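Local coordinates for protein putative phosphosugar isomerase (Silicibacter pomeroyi DSS-3, PDB 3FJ1) that is a putative phosphosugar isomerase of two SIS domains, probably binding carbohydrate derivatives, though its true reaction has not been established, at residues Glu18-Leu23 and Phe156-Val161. Sequence-based numbering, arbitrary orientation.
Sequences EAVQRL and FVTSAV
L23, T158 and V20 have the most surface buried where residues 18-23 of helix 8-41 lie against residues 156-161 of helix 153-171. The two local axes run in roughly the same direction, with a signed crossing angle of -30° and a closest approach of 9.8 Å.

L23 reaches farthest across. With CG anti to its backbone N (chi1 173°), it rests the CD2 methyl against the other helix, 3.4 Å from the carbonyl O of T158 and 3.7 Å from CG1 of V161; the L23 and V161 side chains run antiparallel alongside each other.

T158 meets helix 8-41 with its CG2 methyl, which lies 4.0 Å from CB of A19. Its chi1 of 60° places OG1 between backbone N and carbonyl carbon, where the hydroxyl bonds to O of K154 one turn back, so the hydroxyl is bonded within its own helix, while the methyl is the part that meets A19.

V20 divides its branches, CG2 touching V157 CG1 at 3.7 Å with the two side chains roughly perpendicular, while CG1 lies farther off, 4.3 Å from V161 CG1. L187 of helix 183-191 packs on both V20 and V157. All six touching residues are buried, as befits helix-helix packing that joins the long N-terminal helix to helix 153-171, which follows the five strands of the first SIS domain's parallel sheet in this alpha-beta fold.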
ATOM      1  N   GLU A  18      13.789  -7.111 -26.331  1.00 10.31           N
ATOM      2  CA  GLU A  18      13.167  -8.001 -27.306  0.50  9.83           C
ATOM      3  C   GLU A  18      11.854  -8.593 -26.799  1.00  9.95           C
ATOM      4  O   GLU A  18      10.962  -8.881 -27.593  1.00  9.72           O
ATOM      5  CB  GLU A  18      14.105  -9.156 -27.694  0.50  9.80           C
ATOM      6  CG  GLU A  18      13.813  -9.715 -29.080  0.50  9.72           C
ATOM      7  CD  GLU A  18      14.256  -8.764 -30.190  0.50  9.55           C
ATOM      8  OE1 GLU A  18      15.258  -8.055 -29.966  0.50  9.72           O
ATOM      9  OE2 GLU A  18      13.612  -8.724 -31.266  0.50  9.21           O
ATOM     10  N   ALA A  19      11.757  -8.801 -25.486  1.00  9.55           N
ATOM     11  CA  ALA A  19      10.530  -9.299 -24.877  1.00  9.17           C
ATOM     12  C   ALA A  19       9.423  -8.272 -25.124  1.00  9.65           C
ATOM     13  O   ALA A  19       8.324  -8.620 -25.528  1.00  8.81           O
ATOM     14  CB  ALA A  19      10.715  -9.520 -23.370  1.00  9.35           C
ATOM     15  N   VAL A  20       9.708  -6.998 -24.842  1.00  7.79           N
ATOM     16  CA  VAL A  20       8.760  -5.919 -25.140  1.00  8.71           C
ATOM     17  C   VAL A  20       8.406  -5.886 -26.627  1.00  9.52           C
ATOM     18  O   VAL A  20       7.256  -5.682 -26.996  1.00  8.72           O
ATOM     19  CB  VAL A  20       9.302  -4.555 -24.627  1.00  8.24           C
ATOM     20  CG1 VAL A  20       8.421  -3.406 -25.079  1.00  6.68           C
ATOM     21  CG2 VAL A  20       9.422  -4.585 -23.083  1.00  8.69           C
ATOM     22  N   GLN A  21       9.398  -6.101 -27.485  1.00 10.39           N
ATOM     23  CA  GLN A  21       9.151  -6.143 -28.924  1.00 11.17           C
ATOM     24  C   GLN A  21       8.186  -7.266 -29.279  1.00 10.99           C
ATOM     25  O   GLN A  21       7.265  -7.044 -30.063  1.00 12.04           O
ATOM     26  CB  GLN A  21      10.449  -6.290 -29.728  1.00 12.32           C
ATOM     27  CG  GLN A  21      10.279  -6.150 -31.240  1.00 13.04           C
ATOM     28  CD  GLN A  21       9.727  -4.798 -31.615  1.00 14.27           C
ATOM     29  OE1 GLN A  21       8.552  -4.676 -31.992  1.00 16.49           O
ATOM     30  NE2 GLN A  21      10.520  -3.766 -31.433  1.00 13.73           N
ATOM     31  N   ARG A  22       8.351  -8.434 -28.668  1.00 10.55           N
ATOM     32  CA  ARG A  22       7.449  -9.565 -28.945  0.50 10.76           C
ATOM     33  C   ARG A  22       6.038  -9.256 -28.484  1.00 10.67           C
ATOM     34  O   ARG A  22       5.095  -9.564 -29.174  1.00 10.70           O
ATOM     35  CB  ARG A  22       7.944 -10.870 -28.317  0.50 10.75           C
ATOM     36  CG  ARG A  22       9.181 -11.407 -28.996  0.50 11.41           C
ATOM     37  CD  ARG A  22       9.575 -12.773 -28.491  0.50 11.34           C
ATOM     38  NE  ARG A  22      10.960 -13.041 -28.874  0.50 10.84           N
ATOM     39  CZ  ARG A  22      12.026 -12.664 -28.161  0.50 11.11           C
ATOM     40  NH1 ARG A  22      11.887 -11.986 -27.020  0.50  9.97           N
ATOM     41  NH2 ARG A  22      13.240 -12.955 -28.598  0.50 10.94           N
ATOM     42  N   LEU A  23       5.910  -8.621 -27.319  1.00 10.21           N
ATOM     43  CA  LEU A  23       4.608  -8.227 -26.788  1.00 10.02           C
ATOM     44  C   LEU A  23       3.948  -7.197 -27.722  1.00 10.16           C
ATOM     45  O   LEU A  23       2.794  -7.324 -28.052  1.00 10.34           O
ATOM     46  CB  LEU A  23       4.768  -7.673 -25.358  1.00  9.63           C
ATOM     47  CG  LEU A  23       3.504  -7.074 -24.754  1.00  9.90           C
ATOM     48  CD1 LEU A  23       2.347  -8.078 -24.720  1.00  8.95           C
ATOM     49  CD2 LEU A  23       3.892  -6.523 -23.392  1.00 10.36           C
ATOM     50  N   PHE A 156       7.840  -7.957 -14.697  1.00  9.04           N
ATOM     51  CA  PHE A 156       7.444  -6.589 -14.302  1.00  8.64           C
ATOM     52  C   PHE A 156       7.264  -5.652 -15.519  1.00  8.79           C
ATOM     53  O   PHE A 156       6.221  -5.010 -15.681  1.00  8.16           O
ATOM     54  CB  PHE A 156       8.445  -5.974 -13.328  1.00  9.09           C
ATOM     55  CG  PHE A 156       8.020  -4.619 -12.860  1.00  9.63           C
ATOM     56  CD1 PHE A 156       7.189  -4.490 -11.776  1.00  9.60           C
ATOM     57  CD2 PHE A 156       8.336  -3.480 -13.586  1.00  9.46           C
ATOM     58  CE1 PHE A 156       6.755  -3.253 -11.350  1.00  9.33           C
ATOM     59  CE2 PHE A 156       7.898  -2.204 -13.162  1.00  9.53           C
ATOM     60  CZ  PHE A 156       7.082  -2.104 -12.036  1.00  9.60           C
ATOM     61  N   VAL A 157       8.289  -5.587 -16.360  1.00  8.92           N
ATOM     62  CA  VAL A 157       8.286  -4.666 -17.511  1.00  8.91           C
ATOM     63  C   VAL A 157       7.171  -4.976 -18.480  1.00  8.90           C
ATOM     64  O   VAL A 157       6.396  -4.087 -18.806  1.00  9.17           O
ATOM     65  CB  VAL A 157       9.669  -4.582 -18.200  1.00  9.40           C
ATOM     66  CG1 VAL A 157       9.584  -3.742 -19.463  1.00  9.34           C
ATOM     67  CG2 VAL A 157      10.719  -3.989 -17.223  1.00  9.43           C
ATOM     68  N   THR A 158       7.058  -6.232 -18.911  1.00  8.91           N
ATOM     69  CA  THR A 158       6.019  -6.629 -19.867  1.00  8.93           C
ATOM     70  C   THR A 158       4.590  -6.528 -19.309  1.00  8.68           C
ATOM     71  O   THR A 158       3.668  -6.174 -20.047  1.00  9.05           O
ATOM     72  CB  THR A 158       6.243  -8.045 -20.452  1.00  8.54           C
ATOM     73  OG1 THR A 158       6.250  -9.024 -19.410  1.00  7.61           O
ATOM     74  CG2 THR A 158       7.556  -8.108 -21.270  1.00  8.53           C
ATOM     75  N   SER A 159       4.411  -6.815 -18.020  1.00  8.57           N
ATOM     76  CA  SER A 159       3.094  -6.633 -17.376  1.00  8.46           C
ATOM     77  C   SER A 159       2.652  -5.165 -17.500  1.00  8.23           C
ATOM     78  O   SER A 159       1.503  -4.847 -17.888  1.00  7.86           O
ATOM     79  CB  SER A 159       3.118  -7.085 -15.913  1.00  8.29           C
ATOM     80  OG  SER A 159       3.248  -8.514 -15.793  1.00 10.00           O
ATOM     81  N   ALA A 160       3.559  -4.256 -17.126  1.00  8.42           N
ATOM     82  CA  ALA A 160       3.275  -2.861 -17.200  1.00  7.65           C
ATOM     83  C   ALA A 160       3.031  -2.405 -18.639  1.00  7.85           C
ATOM     84  O   ALA A 160       2.073  -1.674 -18.891  1.00  7.51           O
ATOM     85  CB  ALA A 160       4.385  -2.021 -16.495  1.00  6.95           C
ATOM     86  N   VAL A 161       3.853  -2.873 -19.581  1.00  8.07           N
ATOM     87  CA  VAL A 161       3.684  -2.509 -20.974  1.00  7.95           C
ATOM     88  C   VAL A 161       2.330  -2.982 -21.512  1.00  7.15           C
ATOM     89  O   VAL A 161       1.620  -2.195 -22.162  1.00  7.46           O
ATOM     90  CB  VAL A 161       4.842  -3.013 -21.852  1.00  7.68           C
ATOM     91  CG1 VAL A 161       4.500  -2.873 -23.303  1.00  7.96           C
ATOM     92  CG2 VAL A 161       6.122  -2.214 -21.502  1.00  7.69           C
TER